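Local coordinates for cycloalternan-forming enzyme (Listeria monocytogenes serovar 1/2a, PDB 5F7U), which is a multidomain protein of glycosyl hydrolase family 31, with a TIM barrel, flanking beta domains and a family 6 carbohydrate-binding module, at residues E248-F253 with N295-Y300; P289-A294 with F309-K314. The protein carries 1 engineered substitution. All blocks are in the same frame, centred on the assembly; numbering follows the deposited sequence.

Contact 1 (E248-F253 with N295-Y300); sequences EAFYGF and NKYGMY
E248 reaches across to N295 and Y297 with an extended side chain. Its CG is anti to the backbone N (chi1 -167°), which sends the chain straight over the N295 amide. CB lies 4.0 Å from N295 ND2, and CG comes closer, 3.6 Å from N295 ND2. CD is again 3.6 Å from N295 ND2, because the carboxylate is laid over the amide with the two planes 15° apart: a flat polar stack. At the tip, E248 OE2 accepts a hydrogen bond of 2.7 Å from Y297 OH. The hydroxyl comes from the syn side, 28° out of the carboxylate plane, and the tyrosine ring is turned steeply to that plane. OE2 is also hydrogen-bonded to S293 OG and OE1 to T244 OG1, so both oxygens of this buried acid are gripped and its rotation is fixed.

Y297 suits its place by joining a polar end to an apolar ring: its OH also lies in the plane of the F250 ring, 3.8 Å from F250 CE1 at the ring edge. A water bridges the segments, accepting from A249 N at 2.9 Å and donating to N295 OD1 at 3.0 Å, which leaves ND2 of the asparagine facing E248.

Strands 250-254 and 297-301 both flank strand 287-293 antiparallel; E248, just before the first, reaches past the end of 287-293 to Y297, in the galactose mutarotase-like beta-sandwich domain typical of family 31.

Contact 2 (P289-A294 with F309-K314); sequences PFFVSA and FQMASK
The F291 ring takes M311 CE over one face and F309 CE2 at its edge, in the ring plane. M311 CE sits off-centre toward the rim, 3.9 Å from F291 CE2. F309 is turned almost perpendicular to F291, with planes at 88° and centroids 6.0 Å apart, yet the two are offset so that they meet obliquely; the closest atoms are F291 CD2 and F309 CE2 at 4.0 Å. On the other side of the F309 ring, CE1 lies 3.9 Å from P289 CB and 3.8 Å from P289 CA, packing the compact, rigid proline against that corner.

M311 makes a CH-pi contact, its CE 4.1 Å from the F291 centroid and 18° off the ring normal, while SD stands farther out and oblique, giving a Met-aromatic contact. Bends at chi2 and again at chi3 (chi3 -69°) fold the flexible thioether back so that its methyl, rather than its sulfur, is nearest the ring. Strand 287-293 pairs with 250-254 and 297-301, whereas 307-311 pairs with 266-269 and 318-327, and the meeting of their side chains is consistent with face-to-face packing of layers in the beta-sandwich of the mutarotase-like domain. Bulky rings and a flexible thioether suit F291, F309 and M311, and a small rigid ring suits P289. F253 and Y319 extend the cluster: F253 meets F291 at a shallow interplanar angle, and Y319 packs edge-to-face with F291.

How the contacts relate
Both contacts are buried and lie side by side, their centres about 7 Å apart, with strand 287-293 common to the neighbourhood of each. Contact 1 joins the two strands that flank this one, near an end where the strands give way to loops, and only N295 of its touching residues is partly exposed; its chemistry is polar, with one direct hydrogen bond, a water bridge and stacked flat groups. Contact 2 leaves the same central strand toward 307-311 and is wholly apolar, held by rings, a proline and a thioether. They are also directly coupled: Y251 N hydrogen-bonds to V292 O at 2.8 Å, and the F250 ring meets F291 edge-to-face, carrying contact 1's strand into the hydrophobic cluster of contact 2.

Contact 1 (E248-F253 with N295-Y300)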
ATOM      1  N   GLU A 248      15.986  -4.302  15.054  1.00 15.71           N
ATOM      2  CA  GLU A 248      15.774  -3.918  13.660  1.00 15.19           C
ATOM      3  C   GLU A 248      14.415  -4.395  13.145  1.00 14.55           C
ATOM      4  O   GLU A 248      14.056  -5.549  13.343  1.00 14.74           O
ATOM      5  CB  GLU A 248      16.915  -4.419  12.764  1.00 15.06           C
ATOM      6  CG  GLU A 248      16.876  -3.761  11.384  1.00 15.11           C
ATOM      7  CD  GLU A 248      18.056  -4.123  10.504  1.00 15.30           C
ATOM      8  OE1 GLU A 248      18.814  -5.059  10.840  1.00 15.90           O
ATOM      9  OE2 GLU A 248      18.205  -3.478   9.445  1.00 15.55           O
ATOM     10  N   ALA A 249      13.649  -3.475  12.549  1.00 14.04           N
ATOM     11  CA  ALA A 249      12.338  -3.792  11.964  1.00 13.75           C
ATOM     12  C   ALA A 249      12.441  -3.825  10.440  1.00 13.33           C
ATOM     13  O   ALA A 249      13.228  -3.060   9.844  1.00 13.42           O
ATOM     14  CB  ALA A 249      11.306  -2.777  12.398  1.00 13.61           C
ATOM     15  N   PHE A 250      11.654  -4.709   9.813  1.00 13.20           N
ATOM     16  CA  PHE A 250      11.714  -4.921   8.370  1.00 12.92           C
ATOM     17  C   PHE A 250      10.336  -4.815   7.751  1.00 12.50           C
ATOM     18  O   PHE A 250       9.433  -5.603   8.089  1.00 12.81           O
ATOM     19  CB  PHE A 250      12.282  -6.304   8.058  1.00 12.86           C
ATOM     20  CG  PHE A 250      13.659  -6.526   8.615  1.00 13.37           C
ATOM     21  CD1 PHE A 250      14.779  -5.947   7.995  1.00 13.35           C
ATOM     22  CD2 PHE A 250      13.850  -7.343   9.747  1.00 13.65           C
ATOM     23  CE1 PHE A 250      16.066  -6.177   8.496  1.00 13.85           C
ATOM     24  CE2 PHE A 250      15.136  -7.569  10.259  1.00 14.15           C
ATOM     25  CZ  PHE A 250      16.242  -6.989   9.629  1.00 14.32           C
ATOM     26  N   TYR A 251      10.200  -3.863   6.837  1.00 12.03           N
ATOM     27  CA  TYR A 251       8.900  -3.498   6.290  1.00 11.93           C
ATOM     28  C   TYR A 251       8.819  -3.759   4.807  1.00 11.61           C
ATOM     29  O   TYR A 251       9.832  -3.765   4.127  1.00 11.79           O
ATOM     30  CB  TYR A 251       8.662  -2.005   6.511  1.00 12.21           C
ATOM     31  CG  TYR A 251       8.830  -1.550   7.944  1.00 12.82           C
ATOM     32  CD1 TYR A 251       7.916  -1.913   8.933  1.00 12.91           C
ATOM     33  CD2 TYR A 251       9.891  -0.705   8.297  1.00 13.17           C
ATOM     34  CE1 TYR A 251       8.063  -1.448  10.249  1.00 13.40           C
ATOM     35  CE2 TYR A 251      10.042  -0.237   9.599  1.00 13.67           C
ATOM     36  CZ  TYR A 251       9.124  -0.609  10.567  1.00 13.65           C
ATOM     37  OH  TYR A 251       9.285  -0.159  11.862  1.00 14.24           O
ATOM     38  N   GLY A 252       7.598  -3.938   4.304  1.00 11.20           N
ATOM     39  CA  GLY A 252       7.361  -4.032   2.871  1.00 11.07           C
ATOM     40  C   GLY A 252       7.168  -5.466   2.418  1.00 10.89           C
ATOM     41  O   GLY A 252       6.264  -6.132   2.879  1.00 10.69           O
ATOM     42  N   PHE A 253       8.063  -5.931   1.537  1.00 10.91           N
ATOM     43  CA  PHE A 253       7.996  -7.268   0.909  1.00 11.07           C
ATOM     44  C   PHE A 253       6.780  -7.466   0.002  1.00 11.08           C
ATOM     45  O   PHE A 253       6.340  -8.599  -0.238  1.00 10.79           O
ATOM     46  CB  PHE A 253       8.080  -8.412   1.940  1.00 11.22           C
ATOM     47  CG  PHE A 253       9.288  -8.350   2.845  1.00 11.51           C
ATOM     48  CD1 PHE A 253       9.250  -7.625   4.040  1.00 11.65           C
ATOM     49  CD2 PHE A 253      10.459  -9.060   2.527  1.00 11.77           C
ATOM     50  CE1 PHE A 253      10.343  -7.592   4.901  1.00 12.00           C
ATOM     51  CE2 PHE A 253      11.568  -9.047   3.406  1.00 12.26           C
ATOM     52  CZ  PHE A 253      11.507  -8.309   4.599  1.00 12.23           C
ATOM     53  N   ASN A 295      16.451   0.890  10.154  1.00 15.98           N
ATOM     54  CA  ASN A 295      17.864   1.293  10.227  1.00 16.53           C
ATOM     55  C   ASN A 295      18.355   2.094   9.023  1.00 16.20           C
ATOM     56  O   ASN A 295      19.557   2.291   8.843  1.00 16.35           O
ATOM     57  CB  ASN A 295      18.771   0.094  10.540  1.00 17.40           C
ATOM     58  CG  ASN A 295      18.636  -0.340  11.986  1.00 18.82           C
ATOM     59  OD1 ASN A 295      17.821   0.226  12.723  1.00 19.81           O
ATOM     60  ND2 ASN A 295      19.388  -1.345  12.393  1.00 19.26           N
ATOM     61  N   LYS A 296      17.399   2.541   8.201  1.00 15.77           N
ATOM     62  CA  LYS A 296      17.628   3.582   7.171  1.00 15.73           C
ATOM     63  C   LYS A 296      18.291   3.054   5.889  1.00 15.12           C
ATOM     64  O   LYS A 296      19.159   3.717   5.293  1.00 14.99           O
ATOM     65  CB  LYS A 296      18.408   4.779   7.734  1.00 17.15           C
ATOM     66  CG  LYS A 296      17.740   5.428   8.934  1.00 18.59           C
ATOM     67  CD  LYS A 296      18.440   6.720   9.296  1.00 21.05           C
ATOM     68  CE  LYS A 296      17.747   7.321  10.510  1.00 23.05           C
ATOM     69  NZ  LYS A 296      18.386   8.594  10.931  1.00 25.30           N
ATOM     70  N   TYR A 297      17.863   1.871   5.458  1.00 14.32           N
ATOM     71  CA  TYR A 297      18.240   1.377   4.142  1.00 13.98           C
ATOM     72  C   TYR A 297      17.107   0.501   3.618  1.00 13.60           C
ATOM     73  O   TYR A 297      16.278   0.002   4.387  1.00 13.13           O
ATOM     74  CB  TYR A 297      19.586   0.608   4.174  1.00 14.21           C
ATOM     75  CG  TYR A 297      19.456  -0.709   4.916  1.00 14.25           C
ATOM     76  CD1 TYR A 297      19.586  -0.749   6.307  1.00 14.50           C
ATOM     77  CD2 TYR A 297      19.155  -1.883   4.238  1.00 14.01           C
ATOM     78  CE1 TYR A 297      19.418  -1.935   7.008  1.00 14.61           C
ATOM     79  CE2 TYR A 297      18.975  -3.091   4.927  1.00 14.35           C
ATOM     80  CZ  TYR A 297      19.128  -3.096   6.312  1.00 14.44           C
ATOM     81  OH  TYR A 297      18.940  -4.255   6.999  1.00 14.89           O
ATOM     82  N   GLY A 298      17.092   0.329   2.299  1.00 13.40           N
ATOM     83  CA  GLY A 298      16.267  -0.673   1.646  1.00 13.26           C
ATOM     84  C   GLY A 298      17.152  -1.703   0.971  1.00 13.22           C
ATOM     85  O   GLY A 298      18.326  -1.434   0.685  1.00 13.68           O
ATOM     86  N   MET A 299      16.590  -2.889   0.727  1.00 13.06           N
ATOM     87  CA  MET A 299      17.318  -3.917  -0.037  1.00 13.19           C
ATOM     88  C   MET A 299      16.364  -4.445  -1.080  1.00 12.91           C
ATOM     89  O   MET A 299      15.259  -4.825  -0.748  1.00 12.50           O
ATOM     90  CB  MET A 299      17.773  -5.074   0.862  1.00 13.70           C
ATOM     91  CG  MET A 299      18.565  -6.162   0.115  1.00 14.51           C
ATOM     92  SD  MET A 299      19.318  -7.394   1.218  1.00 15.67           S
ATOM     93  CE  MET A 299      20.592  -6.410   2.009  1.00 15.67           C
ATOM     94  N   TYR A 300      16.825  -4.476  -2.326  1.00 12.89           N
ATOM     95  CA  TYR A 300      16.023  -4.957  -3.446  1.00 12.92           C
ATOM     96  C   TYR A 300      16.798  -6.042  -4.161  1.00 13.05           C
ATOM     97  O   TYR A 300      17.896  -5.794  -4.647  1.00 13.31           O
ATOM     98  CB  TYR A 300      15.675  -3.800  -4.402  1.00 13.29           C
ATOM     99  CG  TYR A 300      15.014  -4.263  -5.698  1.00 13.68           C
ATOM    100  CD1 TYR A 300      13.909  -5.124  -5.669  1.00 13.60           C
ATOM    101  CD2 TYR A 300      15.517  -3.854  -6.945  1.00 14.30           C
ATOM    102  CE1 TYR A 300      13.307  -5.556  -6.847  1.00 13.71           C
ATOM    103  CE2 TYR A 300      14.911  -4.275  -8.132  1.00 14.41           C
ATOM    104  CZ  TYR A 300      13.817  -5.129  -8.063  1.00 14.26           C
ATOM    105  OH  TYR A 300      13.207  -5.559  -9.219  1.00 14.67           O
TER
HETATM  106  O   HOH W   1      15.009  -0.879  12.518  1.00 28.40           O

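Contact 2 (P289-A294 with F309-K314)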
ATOM      1  N   PRO A 289      10.286  -8.449  -3.958  1.00 11.58           N
ATOM      2  CA  PRO A 289      11.514  -8.751  -3.196  1.00 11.60           C
ATOM      3  C   PRO A 289      12.274  -7.468  -2.799  1.00 11.73           C
ATOM      4  O   PRO A 289      13.423  -7.278  -3.175  1.00 11.82           O
ATOM      5  CB  PRO A 289      12.320  -9.613  -4.193  1.00 11.78           C
ATOM      6  CG  PRO A 289      11.937  -9.016  -5.538  1.00 11.72           C
ATOM      7  CD  PRO A 289      10.482  -8.610  -5.415  1.00 11.56           C
ATOM      8  N   PHE A 290      11.588  -6.598  -2.060  1.00 11.66           N
ATOM      9  CA  PHE A 290      12.113  -5.323  -1.619  1.00 11.78           C
ATOM     10  C   PHE A 290      11.624  -5.126  -0.201  1.00 11.88           C
ATOM     11  O   PHE A 290      10.439  -5.288   0.071  1.00 11.48           O
ATOM     12  CB  PHE A 290      11.563  -4.197  -2.505  1.00 11.81           C
ATOM     13  CG  PHE A 290      11.833  -2.792  -1.991  1.00 11.94           C
ATOM     14  CD1 PHE A 290      13.138  -2.341  -1.698  1.00 12.25           C
ATOM     15  CD2 PHE A 290      10.771  -1.893  -1.872  1.00 11.94           C
ATOM     16  CE1 PHE A 290      13.363  -1.031  -1.253  1.00 12.50           C
ATOM     17  CE2 PHE A 290      10.993  -0.572  -1.429  1.00 12.32           C
ATOM     18  CZ  PHE A 290      12.281  -0.147  -1.126  1.00 12.37           C
ATOM     19  N   PHE A 291      12.543  -4.789   0.693  1.00 11.90           N
ATOM     20  CA  PHE A 291      12.159  -4.355   2.027  1.00 12.14           C
ATOM     21  C   PHE A 291      12.852  -3.069   2.432  1.00 12.01           C
ATOM     22  O   PHE A 291      13.909  -2.723   1.905  1.00 12.11           O
ATOM     23  CB  PHE A 291      12.382  -5.459   3.088  1.00 12.43           C
ATOM     24  CG  PHE A 291      13.833  -5.730   3.437  1.00 12.98           C
ATOM     25  CD1 PHE A 291      14.518  -4.902   4.334  1.00 13.11           C
ATOM     26  CD2 PHE A 291      14.497  -6.843   2.908  1.00 13.14           C
ATOM     27  CE1 PHE A 291      15.841  -5.150   4.665  1.00 13.59           C
ATOM     28  CE2 PHE A 291      15.819  -7.103   3.250  1.00 13.51           C
ATOM     29  CZ  PHE A 291      16.491  -6.257   4.123  1.00 13.70           C
ATOM     30  N   VAL A 292      12.240  -2.372   3.378  1.00 11.92           N
ATOM     31  CA  VAL A 292      12.830  -1.174   3.975  1.00 12.19           C
ATOM     32  C   VAL A 292      13.047  -1.448   5.446  1.00 12.35           C
ATOM     33  O   VAL A 292      12.128  -1.939   6.122  1.00 12.35           O
ATOM     34  CB  VAL A 292      11.896   0.042   3.796  1.00 12.22           C
ATOM     35  CG1 VAL A 292      12.409   1.250   4.598  1.00 12.54           C
ATOM     36  CG2 VAL A 292      11.759   0.394   2.318  1.00 11.98           C
ATOM     37  N   SER A 293      14.260  -1.148   5.930  1.00 12.70           N
ATOM     38  CA  SER A 293      14.563  -1.279   7.353  1.00 13.54           C
ATOM     39  C   SER A 293      14.499   0.071   8.026  1.00 14.04           C
ATOM     40  O   SER A 293      14.929   1.078   7.455  1.00 14.35           O
ATOM     41  CB  SER A 293      15.938  -1.912   7.551  1.00 13.79           C
ATOM     42  OG  SER A 293      16.394  -1.685   8.878  1.00 14.48           O
ATOM     43  N   ALA A 294      13.994   0.090   9.265  1.00 14.47           N
ATOM     44  CA  ALA A 294      14.022   1.302  10.056  1.00 15.25           C
ATOM     45  C   ALA A 294      15.453   1.730  10.446  1.00 16.01           C
ATOM     46  O   ALA A 294      15.646   2.825  10.970  1.00 16.95           O
ATOM     47  CB  ALA A 294      13.118   1.159  11.268  1.00 15.98           C
ATOM     48  N   PHE A 309      13.090 -14.637   2.100  1.00 13.72           N
ATOM     49  CA  PHE A 309      13.792 -13.739   3.015  1.00 13.70           C
ATOM     50  C   PHE A 309      13.628 -14.272   4.429  1.00 13.94           C
ATOM     51  O   PHE A 309      12.513 -14.327   4.968  1.00 13.91           O
ATOM     52  CB  PHE A 309      13.202 -12.317   2.913  1.00 13.20           C
ATOM     53  CG  PHE A 309      13.610 -11.578   1.666  1.00 13.14           C
ATOM     54  CD1 PHE A 309      12.892 -11.733   0.456  1.00 13.25           C
ATOM     55  CD2 PHE A 309      14.687 -10.709   1.684  1.00 13.28           C
ATOM     56  CE1 PHE A 309      13.291 -11.046  -0.709  1.00 13.27           C
ATOM     57  CE2 PHE A 309      15.078 -10.000   0.533  1.00 13.24           C
ATOM     58  CZ  PHE A 309      14.387 -10.176  -0.667  1.00 13.27           C
ATOM     59  N   GLN A 310      14.743 -14.685   5.018  1.00 14.15           N
ATOM     60  CA  GLN A 310      14.756 -15.248   6.349  1.00 14.28           C
ATOM     61  C   GLN A 310      15.115 -14.127   7.324  1.00 14.16           C
ATOM     62  O   GLN A 310      16.290 -13.815   7.507  1.00 14.01           O
ATOM     63  CB  GLN A 310      15.783 -16.385   6.401  1.00 15.15           C
ATOM     64  CG  GLN A 310      15.451 -17.503   5.417  1.00 15.90           C
ATOM     65  CD  GLN A 310      16.534 -18.558   5.331  1.00 16.94           C
ATOM     66  OE1 GLN A 310      17.577 -18.451   5.974  1.00 17.69           O
ATOM     67  NE2 GLN A 310      16.293 -19.580   4.525  1.00 17.63           N
ATOM     68  N   MET A 311      14.100 -13.536   7.967  1.00 13.91           N
ATOM     69  CA  MET A 311      14.352 -12.293   8.692  1.00 14.02           C
ATOM     70  C   MET A 311      14.533 -12.552  10.181  1.00 14.85           C
ATOM     71  O   MET A 311      13.584 -12.424  10.970  1.00 14.94           O
ATOM     72  CB  MET A 311      13.252 -11.248   8.392  1.00 13.45           C
ATOM     73  CG  MET A 311      13.000 -11.010   6.893  1.00 13.21           C
ATOM     74  SD  MET A 311      14.492 -10.631   5.927  1.00 13.47           S
ATOM     75  CE  MET A 311      14.916  -9.007   6.569  1.00 13.40           C
ATOM     76  N   ALA A 312      15.750 -12.952  10.564  1.00 15.44           N
ATOM     77  CA  ALA A 312      16.020 -13.352  11.967  1.00 16.56           C
ATOM     78  C   ALA A 312      15.075 -14.496  12.377  1.00 17.27           C
ATOM     79  O   ALA A 312      14.632 -14.585  13.525  1.00 17.62           O
ATOM     80  CB  ALA A 312      15.921 -12.148  12.919  1.00 16.23           C
ATOM     81  N   SER A 313      14.801 -15.373  11.411  1.00 17.67           N
ATOM     82  CA  SER A 313      13.887 -16.510  11.576  1.00 18.64           C
ATOM     83  C   SER A 313      14.634 -17.801  11.913  1.00 19.77           C
ATOM     84  O   SER A 313      14.018 -18.773  12.355  1.00 20.00           O
ATOM     85  CB  SER A 313      13.102 -16.723  10.276  1.00 18.61           C
ATOM     86  OG  SER A 313      14.016 -16.977   9.219  1.00 18.79           O
ATOM     87  N   LYS A 314      15.948 -17.819  11.688  1.00 20.50           N
ATOM     88  CA  LYS A 314      16.779 -19.005  11.930  1.00 22.33           C
ATOM     89  C   LYS A 314      17.699 -18.743  13.106  1.00 22.89           C
ATOM     90  O   LYS A 314      17.686 -19.473  14.095  1.00 23.62           O
ATOM     91  CB  LYS A 314      17.626 -19.381  10.700  1.00 22.90           C
ATOM     92  CG  LYS A 314      16.880 -19.481   9.371  1.00 23.62           C
ATOM     93  CD  LYS A 314      15.801 -20.553   9.376  1.00 25.09           C
ATOM     94  CE  LYS A 314      15.226 -20.717   7.974  1.00 25.84           C
ATOM     95  NZ  LYS A 314      13.982 -21.528   8.048  1.00 26.91           N
TER